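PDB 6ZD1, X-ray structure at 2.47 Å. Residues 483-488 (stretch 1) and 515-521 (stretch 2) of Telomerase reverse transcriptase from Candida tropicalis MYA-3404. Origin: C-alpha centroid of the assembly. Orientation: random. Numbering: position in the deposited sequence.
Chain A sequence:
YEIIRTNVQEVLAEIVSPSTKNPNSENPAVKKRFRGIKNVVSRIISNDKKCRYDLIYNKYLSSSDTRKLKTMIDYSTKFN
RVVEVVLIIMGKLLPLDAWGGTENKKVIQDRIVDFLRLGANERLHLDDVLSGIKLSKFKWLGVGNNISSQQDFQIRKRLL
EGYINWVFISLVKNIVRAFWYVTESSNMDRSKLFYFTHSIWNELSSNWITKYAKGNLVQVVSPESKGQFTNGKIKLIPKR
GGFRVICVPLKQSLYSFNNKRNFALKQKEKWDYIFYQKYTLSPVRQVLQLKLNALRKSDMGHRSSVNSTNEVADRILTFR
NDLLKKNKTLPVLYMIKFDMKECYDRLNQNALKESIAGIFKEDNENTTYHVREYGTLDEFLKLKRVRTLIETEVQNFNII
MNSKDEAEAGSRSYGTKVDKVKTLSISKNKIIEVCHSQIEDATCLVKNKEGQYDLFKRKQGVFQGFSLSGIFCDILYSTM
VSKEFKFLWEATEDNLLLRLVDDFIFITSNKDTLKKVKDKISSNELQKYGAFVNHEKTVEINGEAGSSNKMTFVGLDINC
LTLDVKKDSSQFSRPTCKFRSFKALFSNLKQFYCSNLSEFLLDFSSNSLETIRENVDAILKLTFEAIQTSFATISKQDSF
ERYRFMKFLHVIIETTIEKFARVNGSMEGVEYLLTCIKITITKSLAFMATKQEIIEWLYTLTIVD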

# COMPACT_ATOMS: atom_id res chain seq x y z
N LYS A 483 -24.86 18.30 0.17
CA LYS A 483 -25.78 19.18 -0.53
C LYS A 483 -26.92 18.42 -1.20
O LYS A 483 -28.00 18.98 -1.39
CB LYS A 483 -25.05 20.00 -1.59
CG LYS A 483 -23.93 20.89 -1.06
CD LYS A 483 -23.40 21.82 -2.14
CE LYS A 483 -22.89 21.04 -3.35
NZ LYS A 483 -22.35 21.94 -4.42
N GLU A 484 -26.69 17.16 -1.56
CA GLU A 484 -27.65 16.41 -2.35
C GLU A 484 -28.63 15.59 -1.51
O GLU A 484 -29.75 15.36 -1.96
CB GLU A 484 -26.90 15.50 -3.33
CG GLU A 484 -26.22 16.23 -4.48
CD GLU A 484 -27.21 16.88 -5.44
OE1 GLU A 484 -28.37 16.42 -5.51
OE2 GLU A 484 -26.83 17.86 -6.11
N PHE A 485 -28.27 15.23 -0.29
CA PHE A 485 -29.07 14.33 0.54
C PHE A 485 -29.63 15.06 1.75
O PHE A 485 -29.66 14.53 2.86
CB PHE A 485 -28.26 13.12 0.99
CG PHE A 485 -27.97 12.14 -0.10
CD1 PHE A 485 -28.90 11.17 -0.44
CD2 PHE A 485 -26.76 12.17 -0.78
CE1 PHE A 485 -28.63 10.26 -1.45
CE2 PHE A 485 -26.49 11.27 -1.79
CZ PHE A 485 -27.43 10.31 -2.12
N LYS A 486 -30.08 16.31 1.54
CA LYS A 486 -30.53 17.15 2.64
C LYS A 486 -31.65 16.50 3.44
O LYS A 486 -31.71 16.67 4.67
CB LYS A 486 -31.00 18.50 2.10
CG LYS A 486 -29.90 19.33 1.45
CD LYS A 486 -30.45 20.61 0.83
CE LYS A 486 -29.33 21.43 0.20
NZ LYS A 486 -29.86 22.63 -0.50
N PHE A 487 -32.51 15.72 2.80
CA PHE A 487 -33.64 15.14 3.51
C PHE A 487 -33.22 13.87 4.24
O PHE A 487 -33.86 12.82 4.10
CB PHE A 487 -34.78 14.82 2.53
CG PHE A 487 -34.32 14.08 1.29
CD1 PHE A 487 -34.26 12.70 1.26
CD2 PHE A 487 -33.95 14.79 0.15
CE1 PHE A 487 -33.83 12.03 0.13
CE2 PHE A 487 -33.52 14.12 -0.98
CZ PHE A 487 -33.46 12.74 -0.99
N LEU A 488 -32.17 13.96 5.05
CA LEU A 488 -31.77 12.84 5.89
C LEU A 488 -31.40 13.21 7.31
O LEU A 488 -31.43 12.33 8.18
CB LEU A 488 -30.59 12.08 5.24
CG LEU A 488 -30.94 11.23 4.01
CD1 LEU A 488 -29.71 10.52 3.46
CD2 LEU A 488 -32.03 10.22 4.34
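Stretch 2 (515-521) KKVKDKI

Stretch 2 is helical from Lys515 to Lys520 and packs against the place where stretch 1 leaves its own helix, the two chains running in roughly opposite directions. Phe485 is the first residue there to abandon helical phi/psi (-113/40), and its CA lies 7.9 Å from the CA of Val517. Lys516 and Lys520, one turn apart, both direct CA to CB toward stretch 1.

Lys520 makes the most extensive contact. Its chi1 to chi3 are all t (-177°, 156°, 153°), which extends the chain across the gap, and chi4 (-89°, m) turns the amine over one face of the Phe485 ring. Lys520 NZ stands 2.9 Å from the centroid of the Phe485 ring, 7° off its normal, a very close cation-pi contact. The same reach brings Lys520 CE to 2.9 Å from Glu484 O, while Glu484 OE1 remains 4.2 Å from Lys520 NZ, beyond a salt bridge.

Phe485 (chi1 m) also brings CE1 to 4.1 Å from Val517 CG1. Phe487, with chi1 p (47°), places CE1 3.4 Å from Lys516 CB and presents its ring edge to Lys520 CD, 4.3 Å from CZ. Lys516 (chi2 and chi3 t) still passes along the Phe487 ring, with Lys516 CD 3.9 Å from Phe487 CD1, before chi4 (m) and the end of the chain lead away.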

# COMPACT_ATOMS: atom_id res chain seq x y z
N LYS A 515 -37.45 5.25 -0.98
CA LYS A 515 -37.69 5.57 -2.38
C LYS A 515 -37.10 6.93 -2.76
O LYS A 515 -36.72 7.13 -3.91
CB LYS A 515 -39.18 5.53 -2.69
CG LYS A 515 -39.67 4.21 -3.27
CD LYS A 515 -39.08 3.96 -4.66
CE LYS A 515 -39.63 2.67 -5.27
NZ LYS A 515 -39.12 2.43 -6.64
N LYS A 516 -37.03 7.86 -1.81
CA LYS A 516 -36.36 9.14 -2.07
C LYS A 516 -34.91 8.92 -2.45
O LYS A 516 -34.43 9.46 -3.46
CB LYS A 516 -36.47 10.05 -0.85
CG LYS A 516 -37.88 10.54 -0.56
CD LYS A 516 -37.91 11.43 0.67
CE LYS A 516 -39.30 11.98 0.91
NZ LYS A 516 -39.77 12.78 -0.25
N VAL A 517 -34.18 8.13 -1.66
CA VAL A 517 -32.80 7.80 -1.99
C VAL A 517 -32.75 6.94 -3.25
O VAL A 517 -31.87 7.11 -4.10
CB VAL A 517 -32.12 7.10 -0.80
CG1 VAL A 517 -30.69 6.72 -1.15
CG2 VAL A 517 -32.16 7.98 0.44
N LYS A 518 -33.71 6.02 -3.40
CA LYS A 518 -33.70 5.12 -4.55
C LYS A 518 -34.01 5.86 -5.84
O LYS A 518 -33.55 5.45 -6.91
CB LYS A 518 -34.71 3.99 -4.32
CG LYS A 518 -34.63 2.84 -5.32
CD LYS A 518 -35.63 1.76 -4.93
CE LYS A 518 -35.61 0.60 -5.92
NZ LYS A 518 -36.60 -0.46 -5.53
N ASP A 519 -34.75 6.97 -5.76
CA ASP A 519 -35.06 7.75 -6.95
C ASP A 519 -33.99 8.79 -7.25
O ASP A 519 -33.88 9.23 -8.40
CB ASP A 519 -36.40 8.47 -6.80
CG ASP A 519 -37.57 7.52 -6.82
OD1 ASP A 519 -37.43 6.40 -7.36
OD2 ASP A 519 -38.65 7.89 -6.30
N LYS A 520 -33.21 9.18 -6.25
CA LYS A 520 -32.16 10.14 -6.51
C LYS A 520 -30.91 9.48 -7.11
O LYS A 520 -30.22 10.10 -7.92
CB LYS A 520 -31.81 10.89 -5.23
CG LYS A 520 -30.79 11.94 -5.47
CD LYS A 520 -30.86 13.01 -4.43
CE LYS A 520 -29.50 13.62 -4.32
NZ LYS A 520 -28.69 12.89 -3.32
N ILE A 521 -30.63 8.23 -6.74
CA ILE A 521 -29.49 7.53 -7.33
C ILE A 521 -29.83 6.92 -8.68
O ILE A 521 -28.97 6.28 -9.30
CB ILE A 521 -28.95 6.42 -6.41
CG1 ILE A 521 -29.93 5.26 -6.30
CG2 ILE A 521 -28.64 6.97 -5.02
CD1 ILE A 521 -29.48 4.18 -5.32